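Local atomic coordinates of enoyl-[acyl-carrier-protein] reductase [FMN] (Thermotoga maritima, PDB entry 5GVH), a protein that probably reduces the enoyl double bond of acyl-carrier-protein thioesters with NADH, using flavin mononucleotide as its redox cofactor. Residues G144-E149 with L227-R232; F196-E201 with D285-V290; D219-G224 with K241-E246. One frame throughout, in Å; residues are numbered along the deposited sequence.

Contact 1 of 3, residues G144-E149 with L227-R232; sequences GGHIGE and LGHPAR. With FMN (flavin mononucleotide), chain C.
Gly145 and His146 pair with Arg232 and Ala231 as the flavin-side edge of a small antiparallel sheet attached to the TIM barrel. Arg232 N donates to Gly145 O at 2.9 Å, while the return bond from Gly145 N to Arg232 O, at 3.5 Å, is weak. Past the non-hydrogen-bonded pair of His146 and Ala231, Ile147 N donates a hydrogen bond to Pro230 O at 3.0 Å, and His146 CA lends that same oxygen a CA-H...O contact. At Gly144, an FMN-binding residue whose O lies 3.4 Å from FMN C1', and at Gly145 the flavin leaves no room for a side chain; the positive phi of Gly145 (78°) also favours glycine. Beyond the pairing, the CB of His229 meets the His146 ring at its edge, 3.2 Å from NE2. Ile147 CG1, set between its backbone N and carbonyl carbon (chi1 58°), lies on Pro230 CB at 4.2 Å, and CD1 comes obliquely to the Arg232 guanidinium. The polar end of Arg232 is held by Met141 O and Thr220 OG1. His229 NE2 bonds to Glu254 of helix 250-256, while strand 220-223 flanks strand 231-234 on its other edge and places Val222 against Ile147, Pro230 and Arg232.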
loop_
_atom_site.group_PDB
_atom_site.type_symbol
_atom_site.label_atom_id
_atom_site.label_comp_id
_atom_site.label_asym_id
_atom_site.label_seq_id
_atom_site.Cartn_x
_atom_site.Cartn_y
_atom_site.Cartn_z
ATOM N N GLY A 144 3.187 -2.291 -10.968
ATOM C CA GLY A 144 2.783 -2.533 -12.333
ATOM C C GLY A 144 2.943 -3.983 -12.722
ATOM O O GLY A 144 3.703 -4.729 -12.107
ATOM N N GLY A 145 2.210 -4.379 -13.758
ATOM C CA GLY A 145 2.192 -5.770 -14.152
ATOM C C GLY A 145 1.298 -6.581 -13.234
ATOM O O GLY A 145 0.433 -6.044 -12.519
ATOM N N HIS A 146 1.514 -7.896 -13.252
ATOM C CA HIS A 146 0.741 -8.798 -12.407
ATOM C C HIS A 146 0.856 -8.413 -10.941
ATOM O O HIS A 146 1.928 -8.030 -10.465
ATOM C CB HIS A 146 1.205 -10.235 -12.598
ATOM C CG HIS A 146 0.563 -10.913 -13.765
ATOM N ND1 HIS A 146 1.042 -10.791 -15.051
ATOM C CD2 HIS A 146 -0.549 -11.686 -13.848
ATOM C CE1 HIS A 146 0.268 -11.478 -15.875
ATOM N NE2 HIS A 146 -0.704 -12.030 -15.170
ATOM N N ILE A 147 -0.260 -8.512 -10.218
ATOM C CA ILE A 147 -0.297 -8.070 -8.833
ATOM C C ILE A 147 -0.892 -9.155 -7.949
ATOM O O ILE A 147 -1.565 -10.077 -8.415
ATOM C CB ILE A 147 -1.096 -6.771 -8.669
ATOM C CG1 ILE A 147 -2.524 -6.972 -9.189
ATOM C CG2 ILE A 147 -0.381 -5.640 -9.376
ATOM C CD1 ILE A 147 -3.485 -5.902 -8.755
ATOM N N GLY A 148 -0.618 -9.034 -6.659
ATOM C CA GLY A 148 -1.225 -9.834 -5.622
ATOM C C GLY A 148 -2.372 -9.107 -4.957
ATOM O O GLY A 148 -3.036 -8.258 -5.565
ATOM N N GLU A 149 -2.601 -9.430 -3.681
ATOM C CA GLU A 149 -3.747 -8.912 -2.942
ATOM C C GLU A 149 -3.360 -8.082 -1.728
ATOM O O GLU A 149 -4.239 -7.511 -1.082
ATOM C CB GLU A 149 -4.654 -10.062 -2.482
ATOM C CG GLU A 149 -5.368 -10.814 -3.604
ATOM C CD GLU A 149 -6.451 -11.754 -3.073
ATOM O OE1 GLU A 149 -6.726 -11.712 -1.849
ATOM O OE2 GLU A 149 -7.033 -12.515 -3.882
ATOM N N LEU A 227 -10.259 -13.467 -14.824
ATOM C CA LEU A 227 -9.595 -14.556 -15.534
ATOM C C LEU A 227 -8.520 -15.237 -14.699
ATOM O O LEU A 227 -7.937 -16.224 -15.160
ATOM C CB LEU A 227 -8.980 -14.045 -16.838
ATOM C CG LEU A 227 -9.815 -13.055 -17.648
ATOM C CD1 LEU A 227 -8.992 -12.456 -18.771
ATOM C CD2 LEU A 227 -11.068 -13.718 -18.191
ATOM N N GLY A 228 -8.232 -14.735 -13.497
ATOM C CA GLY A 228 -7.262 -15.330 -12.615
ATOM C C GLY A 228 -5.918 -14.624 -12.572
ATOM O O GLY A 228 -5.219 -14.723 -11.557
ATOM N N HIS A 229 -5.538 -13.914 -13.640
ATOM C CA HIS A 229 -4.242 -13.239 -13.723
ATOM C C HIS A 229 -4.405 -11.722 -13.674
ATOM O O HIS A 229 -4.362 -11.050 -14.717
ATOM C CB HIS A 229 -3.504 -13.664 -14.996
ATOM C CG HIS A 229 -4.351 -13.612 -16.230
ATOM N ND1 HIS A 229 -4.435 -12.493 -17.031
ATOM C CD2 HIS A 229 -5.161 -14.541 -16.795
ATOM C CE1 HIS A 229 -5.255 -12.735 -18.040
ATOM N NE2 HIS A 229 -5.709 -13.971 -17.919
ATOM N N PRO A 230 -4.562 -11.123 -12.492
ATOM C CA PRO A 230 -4.792 -9.672 -12.430
ATOM C C PRO A 230 -3.507 -8.891 -12.685
ATOM O O PRO A 230 -2.436 -9.241 -12.180
ATOM C CB PRO A 230 -5.315 -9.458 -11.002
ATOM C CG PRO A 230 -4.704 -10.561 -10.212
ATOM C CD PRO A 230 -4.510 -11.737 -11.152
ATOM N N ALA A 231 -3.622 -7.822 -13.470
ATOM C CA ALA A 231 -2.492 -6.977 -13.838
ATOM C C ALA A 231 -2.915 -5.518 -13.790
ATOM O O ALA A 231 -4.064 -5.189 -14.101
ATOM C CB ALA A 231 -1.967 -7.313 -15.236
ATOM N N ARG A 232 -1.982 -4.644 -13.410
ATOM C CA ARG A 232 -2.259 -3.219 -13.263
ATOM C C ARG A 232 -1.731 -2.478 -14.486
ATOM O O ARG A 232 -0.530 -2.541 -14.792
ATOM C CB ARG A 232 -1.635 -2.656 -11.984
ATOM C CG ARG A 232 -1.947 -1.181 -11.753
ATOM C CD ARG A 232 -1.415 -0.641 -10.411
ATOM N NE ARG A 232 -1.894 -1.410 -9.266
ATOM C CZ ARG A 232 -3.135 -1.331 -8.790
ATOM N NH1 ARG A 232 -4.029 -0.532 -9.370
ATOM N NH2 ARG A 232 -3.494 -2.068 -7.748
HETATM N N1 FMN C . 7.437 -8.649 -13.093
HETATM C C2 FMN C . 7.767 -9.966 -13.377
HETATM O O2 FMN C . 8.039 -10.779 -12.492
HETATM N N3 FMN C . 7.791 -10.389 -14.678
HETATM C C4 FMN C . 7.499 -9.524 -15.705
HETATM O O4 FMN C . 7.525 -9.946 -16.861
HETATM C C4A FMN C . 7.169 -8.204 -15.427
HETATM N N5 FMN C . 6.874 -7.335 -16.458
HETATM C C5A FMN C . 6.569 -6.016 -16.184
HETATM C C6 FMN C . 6.291 -5.153 -17.239
HETATM C C7 FMN C . 5.982 -3.827 -16.993
HETATM C C7M FMN C . 5.679 -2.917 -18.148
HETATM C C8 FMN C . 5.947 -3.353 -15.677
HETATM C C8M FMN C . 5.598 -1.917 -15.400
HETATM C C9 FMN C . 6.225 -4.217 -14.618
HETATM C C9A FMN C . 6.540 -5.558 -14.866
HETATM N N10 FMN C . 6.831 -6.436 -13.824
HETATM C C10 FMN C . 7.139 -7.759 -14.106
HETATM C "C1'" FMN C . 6.813 -5.952 -12.400
HETATM C "C2'" FMN C . 8.160 -5.317 -12.063
HETATM O "O2'" FMN C . 9.158 -6.311 -12.068
HETATM C "C3'" FMN C . 8.172 -4.668 -10.685
HETATM O "O3'" FMN C . 8.117 -5.688 -9.712
HETATM C "C4'" FMN C . 7.044 -3.658 -10.512
HETATM O "O4'" FMN C . 7.090 -2.766 -11.598
HETATM C "C5'" FMN C . 7.220 -2.825 -9.247
HETATM O "O5'" FMN C . 6.222 -1.820 -9.189
HETATM P P FMN C . 6.473 -0.277 -9.621
HETATM O O1P FMN C . 5.551 0.598 -8.787
HETATM O O2P FMN C . 7.907 0.145 -9.417
HETATM O O3P FMN C . 6.066 -0.113 -11.067
#

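Contact 2 of 3, residues F196-E201 with D285-V290; sequences FVASVE and DEIKPV
Val290, the first residue of the long C-terminal helix 290-310, packs against the end of helix 194-197 and the turn after it, touching Phe196, Ser199 and Glu201. Its CB stands 3.8 Å from Glu201 OE1. From it CG1, anti to the backbone N (chi1 160°), goes to the aromatic ring of Phe196, reaching CE2 at 4.1 Å with the two side chains roughly at right angles. The other branch, CG2, lies 3.7 Å from Ser199 OG and also touches Glu201 OE1. A beta-branched residue therefore suits the place, since one methyl serves the ring and the other lies against the oxygens of Ser199 and Glu201. Ser199 OG is itself occupied, donating to Phe196 O at 2.7 Å, a short bond that ties the turn back to the helix it leaves.

Glu201 bends at chi2 (82°) to bring its carboxylate over the start of the helix. Val290 N is shared between its two oxygens, 2.9 Å from OE1 and 3.2 Å from OE2; OE1 is met from above the carboxylate plane and OE2 on its syn side, though also out of plane. Pro289, at the N-cap position, has no N-H of its own to satisfy, and its CB lies beside Val200 CG2, the two side chains pointing the same way. Val200 N donates to Lys288 O at 3.2 Å, and Val200 CG1 rests on Ile287 CG2. The Lys288 side chain turns away from this turn to a salt bridge with Asp296, nearly two turns into the helix. With an acid accepting its first N-H, the helix start gains a partner at the positive end of the helix dipole, which would probably favour the ionised form of Glu201.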
loop_
_atom_site.group_PDB
_atom_site.type_symbol
_atom_site.label_atom_id
_atom_site.label_comp_id
_atom_site.label_asym_id
_atom_site.label_seq_id
_atom_site.Cartn_x
_atom_site.Cartn_y
_atom_site.Cartn_z
ATOM N N PHE A 196 11.989 3.083 -13.668
ATOM C CA PHE A 196 13.073 2.831 -14.618
ATOM C C PHE A 196 12.607 2.771 -16.067
ATOM O O PHE A 196 13.440 2.866 -16.972
ATOM C CB PHE A 196 13.809 1.533 -14.266
ATOM C CG PHE A 196 14.848 1.687 -13.161
ATOM C CD1 PHE A 196 14.967 0.723 -12.160
ATOM C CD2 PHE A 196 15.717 2.772 -13.143
ATOM C CE1 PHE A 196 15.925 0.842 -11.156
ATOM C CE2 PHE A 196 16.670 2.900 -12.133
ATOM C CZ PHE A 196 16.771 1.933 -11.136
ATOM N N VAL A 197 11.310 2.599 -16.317
ATOM C CA VAL A 197 10.799 2.797 -17.670
ATOM C C VAL A 197 10.875 4.275 -18.045
ATOM O O VAL A 197 11.128 4.628 -19.204
ATOM C CB VAL A 197 9.359 2.254 -17.784
ATOM C CG1 VAL A 197 8.786 2.480 -19.192
ATOM C CG2 VAL A 197 9.301 0.774 -17.399
ATOM N N ALA A 198 10.665 5.161 -17.064
ATOM C CA ALA A 198 10.665 6.609 -17.282
ATOM C C ALA A 198 12.090 7.170 -17.199
ATOM O O ALA A 198 12.385 8.121 -16.473
ATOM C CB ALA A 198 9.739 7.291 -16.282
ATOM N N SER A 199 12.981 6.546 -17.964
ATOM C CA SER A 199 14.380 6.939 -18.026
ATOM C C SER A 199 14.784 7.104 -19.482
ATOM O O SER A 199 14.195 6.485 -20.373
ATOM C CB SER A 199 15.290 5.911 -17.356
ATOM O OG SER A 199 15.209 4.675 -18.038
ATOM N N VAL A 200 15.803 7.935 -19.723
ATOM C CA VAL A 200 16.194 8.204 -21.107
ATOM C C VAL A 200 16.851 6.982 -21.740
ATOM O O VAL A 200 16.726 6.771 -22.949
ATOM C CB VAL A 200 17.101 9.450 -21.205
ATOM C CG1 VAL A 200 16.353 10.702 -20.766
ATOM C CG2 VAL A 200 18.356 9.263 -20.387
ATOM N N GLU A 201 17.535 6.151 -20.945
ATOM C CA GLU A 201 18.124 4.917 -21.464
ATOM C C GLU A 201 17.077 3.909 -21.930
ATOM O O GLU A 201 17.413 2.996 -22.687
ATOM C CB GLU A 201 19.009 4.262 -20.404
ATOM C CG GLU A 201 20.284 5.015 -20.064
ATOM C CD GLU A 201 20.071 6.138 -19.077
ATOM O OE1 GLU A 201 18.897 6.456 -18.780
ATOM O OE2 GLU A 201 21.085 6.693 -18.592
ATOM N N ASP A 285 7.471 12.557 -12.600
ATOM C CA ASP A 285 7.147 13.808 -13.264
ATOM C C ASP A 285 8.071 14.165 -14.416
ATOM O O ASP A 285 7.720 15.045 -15.209
ATOM C CB ASP A 285 7.161 14.959 -12.252
ATOM C CG ASP A 285 6.007 14.882 -11.289
ATOM O OD1 ASP A 285 4.867 14.728 -11.771
ATOM O OD2 ASP A 285 6.233 14.955 -10.061
ATOM N N GLU A 286 9.229 13.523 -14.537
ATOM C CA GLU A 286 10.137 13.817 -15.634
ATOM C C GLU A 286 10.904 12.555 -15.994
ATOM O O GLU A 286 10.966 11.596 -15.216
ATOM C CB GLU A 286 11.097 14.953 -15.265
ATOM C CG GLU A 286 12.156 14.558 -14.237
ATOM C CD GLU A 286 11.920 15.138 -12.844
ATOM O OE1 GLU A 286 12.846 15.032 -12.008
ATOM O OE2 GLU A 286 10.819 15.684 -12.586
ATOM N N ILE A 287 11.477 12.566 -17.198
ATOM C CA ILE A 287 12.367 11.508 -17.661
ATOM C C ILE A 287 13.784 11.875 -17.249
ATOM O O ILE A 287 14.268 12.966 -17.572
ATOM C CB ILE A 287 12.266 11.333 -19.184
ATOM C CG1 ILE A 287 10.808 11.370 -19.624
ATOM C CG2 ILE A 287 12.898 10.026 -19.618
ATOM C CD1 ILE A 287 10.013 10.188 -19.141
ATOM N N LYS A 288 14.450 10.972 -16.536
ATOM C CA LYS A 288 15.796 11.201 -16.035
ATOM C C LYS A 288 16.712 10.069 -16.476
ATOM O O LYS A 288 16.243 8.953 -16.701
ATOM C CB LYS A 288 15.793 11.302 -14.500
ATOM C CG LYS A 288 14.787 12.310 -13.964
ATOM C CD LYS A 288 14.252 11.922 -12.584
ATOM C CE LYS A 288 15.359 11.912 -11.534
ATOM N NZ LYS A 288 15.979 13.255 -11.341
ATOM N N PRO A 289 18.013 10.326 -16.631
ATOM C CA PRO A 289 18.945 9.226 -16.903
ATOM C C PRO A 289 19.048 8.300 -15.704
ATOM O O PRO A 289 18.875 8.714 -14.557
ATOM C CB PRO A 289 20.276 9.937 -17.179
ATOM C CG PRO A 289 20.126 11.276 -16.564
ATOM C CD PRO A 289 18.683 11.634 -16.704
ATOM N N VAL A 290 19.350 7.031 -15.980
ATOM C CA VAL A 290 19.282 6.018 -14.932
ATOM C C VAL A 290 20.210 6.362 -13.773
ATOM O O VAL A 290 19.837 6.219 -12.602
ATOM C CB VAL A 290 19.577 4.625 -15.515
ATOM C CG1 VAL A 290 19.988 3.661 -14.414
ATOM C CG2 VAL A 290 18.339 4.103 -16.230
#

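Contact 3 of 3, residues D219-G224 with K241-E246; sequences DTVVTG and KIQEME
Gln243 and Glu246, one helical turn apart on helix 237-248, reach across to the backbone of Val222 and Gly224 at the end of strand 220-223. The axes of strand 220-223 and helix segment 241-246 are inclined by 28° and approach to 8.5 Å, near enough for extended side chains to bridge them. Gln243 NE2 donates to Val222 O at 3.0 Å in an almost straight bond (178°) that lies in its own amide plane but arrives above the carbonyl plane. With CG anti to the carbonyl carbon (chi1 -71°) and the chain extended beyond it, the amide passes Thr223, whose CG2 lies 4.1 Å from Gln243 CG, and NE2 comes to 3.4 Å from Val221 CB. Glutamine suits the place because its amide N-H can serve a carbonyl facing the helix.

Glu246 does the reverse job and accepts: Gly224 N donates a hydrogen bond to OE1 at 2.9 Å from above the carboxylate plane, while OE2 takes the N-H of Lys226. A water hydrogen-bonds at 3.0 Å to both Val222 O and Glu246 OE1, so Val222 O has the glutamine amide and the water as partners. Gly224 has a positive phi, natural to glycine, as the chain leaves the strand. Ile242 CG2 packs against Thr223 CB at 4.2 Å. A buried carboxylate that receives two main-chain N-H groups would probably be ionised, its negative charge stabilised by the two N-H dipoles.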
loop_
_atom_site.group_PDB
_atom_site.type_symbol
_atom_site.label_atom_id
_atom_site.label_comp_id
_atom_site.label_asym_id
_atom_site.label_seq_id
_atom_site.Cartn_x
_atom_site.Cartn_y
_atom_site.Cartn_z
ATOM N N ASP A 219 -4.575 6.989 -12.032
ATOM C CA ASP A 219 -4.686 6.672 -13.452
ATOM C C ASP A 219 -4.289 5.236 -13.776
ATOM O O ASP A 219 -3.727 4.980 -14.852
ATOM C CB ASP A 219 -3.849 7.653 -14.281
ATOM C CG ASP A 219 -4.474 9.048 -14.362
ATOM O OD1 ASP A 219 -5.721 9.161 -14.402
ATOM O OD2 ASP A 219 -3.708 10.038 -14.385
ATOM N N THR A 220 -4.545 4.287 -12.880
ATOM C CA THR A 220 -4.346 2.882 -13.191
ATOM C C THR A 220 -5.599 2.105 -12.817
ATOM O O THR A 220 -6.418 2.564 -12.022
ATOM C CB THR A 220 -3.118 2.279 -12.473
ATOM O OG1 THR A 220 -3.476 1.860 -11.154
ATOM C CG2 THR A 220 -1.970 3.286 -12.405
ATOM N N VAL A 221 -5.754 0.938 -13.441
ATOM C CA VAL A 221 -6.845 0.005 -13.179
ATOM C C VAL A 221 -6.262 -1.397 -13.263
ATOM O O VAL A 221 -5.176 -1.610 -13.800
ATOM C CB VAL A 221 -8.017 0.144 -14.179
ATOM C CG1 VAL A 221 -8.703 1.484 -14.024
ATOM C CG2 VAL A 221 -7.520 -0.042 -15.605
ATOM N N VAL A 222 -7.008 -2.364 -12.749
ATOM C CA VAL A 222 -6.590 -3.762 -12.740
ATOM C C VAL A 222 -7.387 -4.503 -13.804
ATOM O O VAL A 222 -8.624 -4.517 -13.758
ATOM C CB VAL A 222 -6.792 -4.397 -11.356
ATOM C CG1 VAL A 222 -6.456 -5.879 -11.397
ATOM C CG2 VAL A 222 -5.951 -3.664 -10.306
ATOM N N THR A 223 -6.688 -5.117 -14.759
ATOM C CA THR A 223 -7.321 -5.979 -15.748
ATOM C C THR A 223 -6.946 -7.433 -15.493
ATOM O O THR A 223 -5.887 -7.731 -14.932
ATOM C CB THR A 223 -6.928 -5.599 -17.185
ATOM O OG1 THR A 223 -5.511 -5.684 -17.337
ATOM C CG2 THR A 223 -7.373 -4.188 -17.516
ATOM N N GLY A 224 -7.832 -8.336 -15.910
ATOM C CA GLY A 224 -7.570 -9.761 -15.819
ATOM C C GLY A 224 -7.906 -10.407 -14.493
ATOM O O GLY A 224 -7.507 -11.553 -14.262
ATOM N N LYS A 241 -12.491 -1.627 -21.715
ATOM C CA LYS A 241 -13.132 -2.609 -22.584
ATOM C C LYS A 241 -12.788 -4.029 -22.151
ATOM O O LYS A 241 -13.641 -4.925 -22.198
ATOM C CB LYS A 241 -12.720 -2.369 -24.037
ATOM C CG LYS A 241 -12.963 -3.547 -24.973
ATOM C CD LYS A 241 -13.148 -3.065 -26.401
ATOM C CE LYS A 241 -11.884 -2.401 -26.920
ATOM N NZ LYS A 241 -12.211 -1.233 -27.785
ATOM N N ILE A 242 -11.546 -4.245 -21.705
ATOM C CA ILE A 242 -11.131 -5.570 -21.254
ATOM C C ILE A 242 -11.825 -5.939 -19.946
ATOM O O ILE A 242 -12.308 -7.066 -19.784
ATOM C CB ILE A 242 -9.600 -5.631 -21.124
ATOM C CG1 ILE A 242 -8.941 -5.506 -22.500
ATOM C CG2 ILE A 242 -9.183 -6.912 -20.433
ATOM C CD1 ILE A 242 -9.605 -6.331 -23.585
ATOM N N GLN A 243 -11.890 -5.000 -18.999
ATOM C CA GLN A 243 -12.626 -5.241 -17.758
ATOM C C GLN A 243 -14.050 -5.702 -18.037
ATOM O O GLN A 243 -14.538 -6.654 -17.413
ATOM C CB GLN A 243 -12.634 -3.978 -16.896
ATOM C CG GLN A 243 -11.293 -3.657 -16.286
ATOM C CD GLN A 243 -11.274 -2.327 -15.579
ATOM O OE1 GLN A 243 -12.018 -1.411 -15.932
ATOM N NE2 GLN A 243 -10.426 -2.210 -14.569
ATOM N N GLU A 244 -14.732 -5.045 -18.979
ATOM C CA GLU A 244 -16.081 -5.471 -19.339
ATOM C C GLU A 244 -16.059 -6.862 -19.965
ATOM O O GLU A 244 -16.791 -7.759 -19.529
ATOM C CB GLU A 244 -16.726 -4.453 -20.288
ATOM C CG GLU A 244 -18.172 -4.782 -20.684
ATOM C CD GLU A 244 -19.209 -4.062 -19.831
ATOM O OE1 GLU A 244 -20.346 -3.851 -20.318
ATOM O OE2 GLU A 244 -18.883 -3.703 -18.676
ATOM N N MET A 245 -15.193 -7.068 -20.965
ATOM C CA MET A 245 -15.156 -8.329 -21.694
ATOM C C MET A 245 -14.751 -9.513 -20.822
ATOM O O MET A 245 -15.026 -10.655 -21.202
ATOM C CB MET A 245 -14.210 -8.213 -22.895
ATOM C CG MET A 245 -14.517 -9.207 -24.021
ATOM S SD MET A 245 -16.044 -8.805 -24.908
ATOM C CE MET A 245 -15.516 -7.393 -25.869
ATOM N N GLU A 246 -14.109 -9.280 -19.675
ATOM C CA GLU A 246 -13.828 -10.377 -18.752
ATOM C C GLU A 246 -15.113 -11.042 -18.270
ATOM O O GLU A 246 -15.149 -12.263 -18.078
ATOM C CB GLU A 246 -13.025 -9.869 -17.555
ATOM C CG GLU A 246 -11.536 -9.651 -17.790
ATOM C CD GLU A 246 -10.877 -9.020 -16.572
ATOM O OE1 GLU A 246 -10.562 -7.809 -16.608
ATOM O OE2 GLU A 246 -10.703 -9.731 -15.563
HETATM O O HOH W 1 -9.695 -7.268 -13.741
#

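How the contacts relate
Read from the N terminus, the six segments follow one another as 144-149, 196-201, 219-224, 227-232, 241-246 and 285-290. Contact 1 closes a loop from 144-149 to 227-232, and contact 2 opens inside it and ends beyond it, so the two cross. Contact 3 also crosses contact 1, but is nested within the loop closed by contact 2. Contacts 1 and 3 share the antiparallel sheet: a probable hydrogen bond from Ala231 N to Thr223 O (2.7 Å) pairs the two strands, and contact 3 then brings in helix 237-248. Contact 2, its centre about 24 Å from that of contact 1, ties the turn after helix 194-197, which follows barrel strand 190-192, to the C-terminal helix.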